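PDB 3U24: putative Lipoprotein from Shewanella oneidensis, which is of unknown function but binds zinc and calcium ions and belongs to the DUF885 family of the peptidase MA clan. Local coordinates for residues L309-V323 with A390-L402. Numbering follows the deposited sequence. Where two conformers were deposited one is given.
Sequences LSTKHVKRDDFVSEV and AESYLREYNHWIL. With ZN (zinc ion), chain E; ZN (zinc ion), chain I; ZN (zinc ion), chain J; ZN (zinc ion), chain G.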
loop_
_atom_site.group_PDB
_atom_site.type_symbol
_atom_site.label_atom_id
_atom_site.label_comp_id
_atom_site.label_asym_id
_atom_site.label_seq_id
_atom_site.Cartn_x
_atom_site.Cartn_y
_atom_site.Cartn_z
ATOM N N LEU A 309 -10.068 -26.140 -11.775
ATOM C CA LEU A 309 -9.720 -26.276 -10.364
ATOM C C LEU A 309 -10.393 -25.182 -9.526
ATOM O O LEU A 309 -10.794 -25.435 -8.392
ATOM C CB LEU A 309 -8.210 -26.234 -10.153
ATOM C CG LEU A 309 -7.426 -27.406 -10.752
ATOM C CD1 LEU A 309 -5.921 -27.167 -10.600
ATOM C CD2 LEU A 309 -7.865 -28.725 -10.114
ATOM N N SER A 310 -10.592 -23.995 -10.107
ATOM C CA SER A 310 -11.153 -22.883 -9.367
ATOM C C SER A 310 -12.591 -23.129 -8.948
ATOM O O SER A 310 -13.111 -22.409 -8.102
ATOM C CB SER A 310 -11.112 -21.616 -10.222
ATOM O OG SER A 310 -9.755 -21.306 -10.530
ATOM N N THR A 311 -13.256 -24.108 -9.558
ATOM C CA THR A 311 -14.574 -24.451 -9.094
ATOM C C THR A 311 -14.584 -25.204 -7.776
ATOM O O THR A 311 -15.629 -25.400 -7.230
ATOM C CB THR A 311 -15.382 -25.255 -10.141
ATOM O OG1 THR A 311 -14.807 -26.564 -10.270
ATOM C CG2 THR A 311 -15.394 -24.499 -11.508
ATOM N N LYS A 312 -13.449 -25.645 -7.246
ATOM C CA LYS A 312 -13.464 -26.220 -5.900
ATOM C C LYS A 312 -13.217 -25.086 -4.920
ATOM O O LYS A 312 -12.127 -24.482 -4.903
ATOM C CB LYS A 312 -12.415 -27.330 -5.742
ATOM C CG LYS A 312 -12.528 -28.156 -4.437
ATOM C CD LYS A 312 -11.367 -29.168 -4.301
ATOM C CE LYS A 312 -11.259 -29.803 -2.909
ATOM N NZ LYS A 312 -12.472 -30.584 -2.532
ATOM N N HIS A 313 -14.210 -24.769 -4.101
ATOM C CA HIS A 313 -14.073 -23.656 -3.170
ATOM C C HIS A 313 -14.969 -23.851 -2.024
ATOM O O HIS A 313 -15.883 -24.672 -2.088
ATOM C CB HIS A 313 -14.386 -22.329 -3.824
ATOM C CG HIS A 313 -15.764 -22.260 -4.410
ATOM N ND1 HIS A 313 -16.851 -22.127 -3.655
ATOM C CD2 HIS A 313 -16.202 -22.340 -5.727
ATOM C CE1 HIS A 313 -17.941 -22.110 -4.441
ATOM N NE2 HIS A 313 -17.533 -22.190 -5.708
ATOM N N VAL A 314 -14.727 -23.102 -0.953
ATOM C CA VAL A 314 -15.589 -23.201 0.206
ATOM C C VAL A 314 -16.974 -22.718 -0.187
ATOM O O VAL A 314 -17.101 -21.848 -1.054
ATOM C CB VAL A 314 -15.038 -22.405 1.435
ATOM C CG1 VAL A 314 -15.058 -20.905 1.166
ATOM C CG2 VAL A 314 -15.852 -22.746 2.671
ATOM N N LYS A 315 -17.998 -23.309 0.423
ATOM C CA LYS A 315 -19.377 -22.843 0.282
ATOM C C LYS A 315 -19.443 -21.431 0.830
ATOM O O LYS A 315 -18.813 -21.124 1.826
ATOM C CB LYS A 315 -20.387 -23.736 1.043
ATOM C CG LYS A 315 -20.983 -24.891 0.235
ATOM C CD LYS A 315 -21.679 -25.934 1.123
ATOM C CE LYS A 315 -20.796 -27.177 1.380
ATOM N NZ LYS A 315 -21.070 -27.865 2.682
ATOM N N ARG A 316 -20.224 -20.600 0.166
ATOM C CA ARG A 316 -20.284 -19.190 0.423
ATOM C C ARG A 316 -20.554 -18.822 1.876
ATOM O O ARG A 316 -19.829 -18.015 2.442
ATOM C CB ARG A 316 -21.363 -18.626 -0.470
ATOM C CG ARG A 316 -21.714 -17.183 -0.246
ATOM C CD ARG A 316 -22.920 -16.777 -1.107
ATOM N NE ARG A 316 -23.102 -15.339 -0.997
ATOM C CZ ARG A 316 -24.046 -14.641 -1.610
ATOM N NH1 ARG A 316 -24.918 -15.243 -2.418
ATOM N NH2 ARG A 316 -24.107 -13.329 -1.412
ATOM N N ASP A 317 -21.595 -19.406 2.456
ATOM C CA ASP A 317 -22.006 -19.095 3.822
ATOM C C ASP A 317 -20.972 -19.576 4.888
ATOM O O ASP A 317 -20.998 -19.107 6.015
ATOM C CB ASP A 317 -23.409 -19.677 4.100
ATOM C CG ASP A 317 -24.572 -18.870 3.430
ATOM O OD1 ASP A 317 -24.349 -17.824 2.774
ATOM O OD2 ASP A 317 -25.743 -19.301 3.580
ATOM N N ASP A 318 -20.043 -20.461 4.506
ATOM C CA ASP A 318 -18.978 -20.919 5.393
ATOM C C ASP A 318 -17.624 -20.227 5.216
ATOM O O ASP A 318 -16.646 -20.668 5.766
ATOM C CB ASP A 318 -18.796 -22.429 5.237
ATOM C CG ASP A 318 -20.048 -23.193 5.620
ATOM O OD1 ASP A 318 -20.779 -22.728 6.521
ATOM O OD2 ASP A 318 -20.299 -24.250 5.001
ATOM N N PHE A 319 -17.578 -19.145 4.462
ATOM C CA PHE A 319 -16.330 -18.514 4.101
ATOM C C PHE A 319 -15.551 -18.110 5.378
ATOM O O PHE A 319 -14.394 -18.490 5.571
ATOM C CB PHE A 319 -16.594 -17.297 3.201
ATOM C CG PHE A 319 -15.345 -16.614 2.735
ATOM C CD1 PHE A 319 -14.556 -17.180 1.765
ATOM C CD2 PHE A 319 -14.964 -15.390 3.262
ATOM C CE1 PHE A 319 -13.386 -16.548 1.335
ATOM C CE2 PHE A 319 -13.795 -14.748 2.839
ATOM C CZ PHE A 319 -12.995 -15.336 1.893
ATOM N N VAL A 320 -16.224 -17.371 6.232
ATOM C CA VAL A 320 -15.636 -16.810 7.470
ATOM C C VAL A 320 -15.219 -17.942 8.439
ATOM O O VAL A 320 -14.137 -17.933 8.933
ATOM C CB VAL A 320 -16.587 -15.784 8.124
ATOM C CG1 VAL A 320 -16.053 -15.334 9.466
ATOM C CG2 VAL A 320 -16.780 -14.561 7.190
ATOM N N SER A 321 -16.073 -18.920 8.671
ATOM C CA SER A 321 -15.713 -20.116 9.421
ATOM C C SER A 321 -14.533 -20.881 8.853
ATOM O O SER A 321 -13.754 -21.439 9.635
ATOM C CB SER A 321 -16.879 -21.087 9.424
ATOM O OG SER A 321 -17.863 -20.575 10.260
ATOM N N GLU A 322 -14.400 -20.941 7.519
ATOM C CA GLU A 322 -13.275 -21.693 6.939
ATOM C C GLU A 322 -12.002 -20.960 7.319
ATOM O O GLU A 322 -10.990 -21.594 7.676
ATOM C CB GLU A 322 -13.406 -21.888 5.425
ATOM C CG GLU A 322 -12.239 -22.609 4.713
ATOM C CD GLU A 322 -11.982 -24.030 5.237
ATOM O OE1 GLU A 322 -12.949 -24.697 5.638
ATOM O OE2 GLU A 322 -10.812 -24.492 5.283
ATOM N N VAL A 323 -12.074 -19.632 7.310
ATOM C CA VAL A 323 -10.947 -18.830 7.720
ATOM C C VAL A 323 -10.583 -19.059 9.166
ATOM O O VAL A 323 -9.391 -19.247 9.460
ATOM C CB VAL A 323 -11.145 -17.321 7.453
ATOM C CG1 VAL A 323 -9.902 -16.567 7.891
ATOM C CG2 VAL A 323 -11.377 -17.051 5.956
ATOM N N ALA A 390 -20.502 -13.380 -5.914
ATOM C CA ALA A 390 -20.041 -14.216 -4.827
ATOM C C ALA A 390 -19.343 -15.435 -5.426
ATOM O O ALA A 390 -18.265 -15.845 -4.971
ATOM C CB ALA A 390 -21.197 -14.641 -3.941
ATOM N N GLU A 391 -19.945 -15.994 -6.477
ATOM C CA GLU A 391 -19.336 -17.142 -7.085
ATOM C C GLU A 391 -18.003 -16.745 -7.714
ATOM O O GLU A 391 -17.040 -17.495 -7.586
ATOM C CB GLU A 391 -20.243 -17.813 -8.077
ATOM C CG GLU A 391 -19.608 -18.971 -8.827
ATOM C CD GLU A 391 -19.367 -20.257 -8.024
ATOM O OE1 GLU A 391 -19.952 -20.509 -6.952
ATOM O OE2 GLU A 391 -18.564 -21.060 -8.547
ATOM N N SER A 392 -17.920 -15.591 -8.364
ATOM C CA SER A 392 -16.637 -15.179 -8.958
ATOM C C SER A 392 -15.560 -14.983 -7.897
ATOM O O SER A 392 -14.394 -15.300 -8.117
ATOM C CB SER A 392 -16.757 -13.890 -9.785
ATOM O OG SER A 392 -17.447 -14.157 -10.999
ATOM N N TYR A 393 -15.960 -14.433 -6.761
ATOM C CA TYR A 393 -15.059 -14.207 -5.662
ATOM C C TYR A 393 -14.538 -15.519 -5.117
ATOM O O TYR A 393 -13.354 -15.643 -4.874
ATOM C CB TYR A 393 -15.771 -13.434 -4.571
ATOM C CG TYR A 393 -14.907 -12.998 -3.440
ATOM C CD1 TYR A 393 -14.720 -13.832 -2.335
ATOM C CD2 TYR A 393 -14.291 -11.732 -3.439
ATOM C CE1 TYR A 393 -13.919 -13.440 -1.260
ATOM C CE2 TYR A 393 -13.494 -11.323 -2.354
ATOM C CZ TYR A 393 -13.305 -12.177 -1.269
ATOM O OH TYR A 393 -12.521 -11.816 -0.176
ATOM N N LEU A 394 -15.426 -16.485 -4.927
ATOM C CA LEU A 394 -15.039 -17.783 -4.413
ATOM C C LEU A 394 -14.171 -18.548 -5.387
ATOM O O LEU A 394 -13.324 -19.331 -4.960
ATOM C CB LEU A 394 -16.270 -18.609 -4.029
ATOM C CG LEU A 394 -17.041 -18.076 -2.814
ATOM C CD1 LEU A 394 -18.389 -18.760 -2.663
ATOM C CD2 LEU A 394 -16.212 -18.279 -1.553
ATOM N N ARG A 395 -14.333 -18.318 -6.686
ATOM C CA ARG A 395 -13.398 -18.902 -7.643
ATOM C C ARG A 395 -11.968 -18.324 -7.574
ATOM O O ARG A 395 -10.995 -19.047 -7.776
ATOM C CB ARG A 395 -13.931 -18.789 -9.044
ATOM C CG ARG A 395 -15.195 -19.603 -9.160
ATOM C CD ARG A 395 -15.492 -20.062 -10.543
ATOM N NE ARG A 395 -16.831 -20.659 -10.548
ATOM C CZ ARG A 395 -17.496 -20.933 -11.654
ATOM N NH1 ARG A 395 -16.928 -20.711 -12.823
ATOM N NH2 ARG A 395 -18.711 -21.445 -11.598
ATOM N N GLU A 396 -11.870 -17.021 -7.320
ATOM C CA GLU A 396 -10.599 -16.360 -7.087
ATOM C C GLU A 396 -10.012 -16.926 -5.775
ATOM O O GLU A 396 -8.881 -17.440 -5.750
ATOM C CB GLU A 396 -10.834 -14.844 -6.960
ATOM C CG GLU A 396 -9.970 -13.933 -7.828
ATOM C CD GLU A 396 -9.888 -12.514 -7.270
ATOM O OE1 GLU A 396 -10.937 -11.800 -7.219
ATOM O OE2 GLU A 396 -8.759 -12.112 -6.871
ATOM N N TYR A 397 -10.806 -16.879 -4.707
ATOM C CA TYR A 397 -10.371 -17.390 -3.376
ATOM C C TYR A 397 -10.788 -18.839 -3.122
ATOM O O TYR A 397 -11.424 -19.166 -2.128
ATOM C CB TYR A 397 -10.739 -16.426 -2.248
ATOM C CG TYR A 397 -10.119 -15.072 -2.494
ATOM C CD1 TYR A 397 -8.790 -14.814 -2.162
ATOM C CD2 TYR A 397 -10.839 -14.073 -3.091
ATOM C CE1 TYR A 397 -8.205 -13.585 -2.412
ATOM C CE2 TYR A 397 -10.267 -12.846 -3.368
ATOM C CZ TYR A 397 -8.949 -12.609 -3.025
ATOM O OH TYR A 397 -8.416 -11.370 -3.307
ATOM N N ASN A 398 -10.318 -19.697 -4.014
ATOM C CA ASN A 398 -10.710 -21.089 -4.070
ATOM C C ASN A 398 -10.024 -21.984 -2.988
ATOM O O ASN A 398 -9.389 -21.491 -2.079
ATOM C CB ASN A 398 -10.469 -21.568 -5.507
ATOM C CG ASN A 398 -9.016 -21.458 -5.916
ATOM O OD1 ASN A 398 -8.167 -22.057 -5.260
ATOM N ND2 ASN A 398 -8.708 -20.653 -6.982
ATOM N N HIS A 399 -10.185 -23.294 -3.052
ATOM C CA HIS A 399 -9.721 -24.196 -1.978
ATOM C C HIS A 399 -8.255 -23.984 -1.669
ATOM O O HIS A 399 -7.837 -24.007 -0.509
ATOM C CB HIS A 399 -9.963 -25.646 -2.417
ATOM C CG HIS A 399 -9.421 -26.683 -1.456
ATOM N ND1 HIS A 399 -10.021 -26.961 -0.266
ATOM C CD2 HIS A 399 -8.336 -27.529 -1.553
ATOM C CE1 HIS A 399 -9.327 -27.905 0.365
ATOM N NE2 HIS A 399 -8.286 -28.245 -0.418
ATOM N N TRP A 400 -7.456 -23.774 -2.705
ATOM C CA TRP A 400 -6.037 -23.504 -2.536
ATOM C C TRP A 400 -5.681 -22.064 -2.255
ATOM O O TRP A 400 -4.881 -21.786 -1.341
ATOM C CB TRP A 400 -5.275 -24.004 -3.730
ATOM C CG TRP A 400 -5.502 -25.493 -3.967
ATOM C CD1 TRP A 400 -4.816 -26.546 -3.393
ATOM C CD2 TRP A 400 -6.522 -26.128 -4.808
ATOM N NE1 TRP A 400 -5.297 -27.745 -3.845
ATOM C CE2 TRP A 400 -6.315 -27.560 -4.693
ATOM C CE3 TRP A 400 -7.549 -25.669 -5.587
ATOM C CZ2 TRP A 400 -7.119 -28.474 -5.340
ATOM C CZ3 TRP A 400 -8.324 -26.582 -6.271
ATOM C CH2 TRP A 400 -8.114 -27.955 -6.148
ATOM N N ILE A 401 -6.258 -21.131 -2.997
ATOM C CA ILE A 401 -5.843 -19.742 -2.892
ATOM C C ILE A 401 -6.251 -19.172 -1.535
ATOM O O ILE A 401 -5.557 -18.333 -1.004
ATOM C CB ILE A 401 -6.394 -18.873 -4.041
ATOM C CG1 ILE A 401 -5.729 -19.233 -5.386
ATOM C CG2 ILE A 401 -6.311 -17.386 -3.743
ATOM C CD1 ILE A 401 -4.233 -19.064 -5.499
ATOM N N LEU A 402 -7.366 -19.618 -0.974
ATOM C CA LEU A 402 -7.779 -19.179 0.344
ATOM C C LEU A 402 -6.721 -19.510 1.430
ATOM O O LEU A 402 -6.518 -18.746 2.340
ATOM C CB LEU A 402 -9.138 -19.784 0.693
ATOM C CG LEU A 402 -9.730 -19.351 2.039
ATOM C CD1 LEU A 402 -9.752 -17.809 2.160
ATOM C CD2 LEU A 402 -11.101 -19.989 2.271
HETATM ZN ZN ZN E . -18.752 -22.639 -7.162
HETATM ZN ZN ZN I . -12.020 -26.025 0.721
HETATM ZN ZN ZN J . -9.934 -26.935 5.213
HETATM ZN ZN ZN G . -6.913 -29.714 0.003
HETATM O O HOH W 1 -12.384 -21.659 -1.030
HETATM O O HOH W 2 -6.503 -30.787 -1.880
HETATM O O HOH W 3 -5.058 -28.454 0.002
HETATM O O HOH W 4 -11.900 -23.835 1.101
HETATM O O HOH W 5 -11.442 -27.568 3.578
HETATM O O HOH W 6 -7.661 -26.840 4.015
#
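A zinc site at the protein surface joins H313 to E391: H313 NE2 lies 1.9 Å from the zinc ion of chain E, and both carboxylate oxygens of E391 chelate it, OE2 more closely than OE1, with one further ligand atom from outside these segments. The imidazole is set by its neighbours. L394 CB packs over one face, 3.7 Å from the H313 ring centroid, while H313 ND1 donates in the ring plane to V314 O. R395 NE grips E391 OE2 on its anti lone pair, at 2.7 Å, as a second-shell salt bridge. Where 309-323 meets the turn after helix 387-396, H399 N donates to K312 O (2.9 Å), and K312 CE sits over the face of the H399 ring, whose ND1 and NE2 each bind a further zinc ion. N398, with CG wedged between its backbone N and carbonyl carbon (chi1 61°), takes I401 N on OD1 and gives ND2 to R395 O. With an alanine here, I401 N would probably lose its acceptor and R395 O its amide donor, and the turn could shift. Near the start of helix 319-337, Y393 and F319 form an offset edge-to-face pair, planes at 73°, beside L394 and L402. N398 OD1 thus caps the turn into helix 401-409, next to a surface zinc site shared by a histidine and a glutamate distant in sequence.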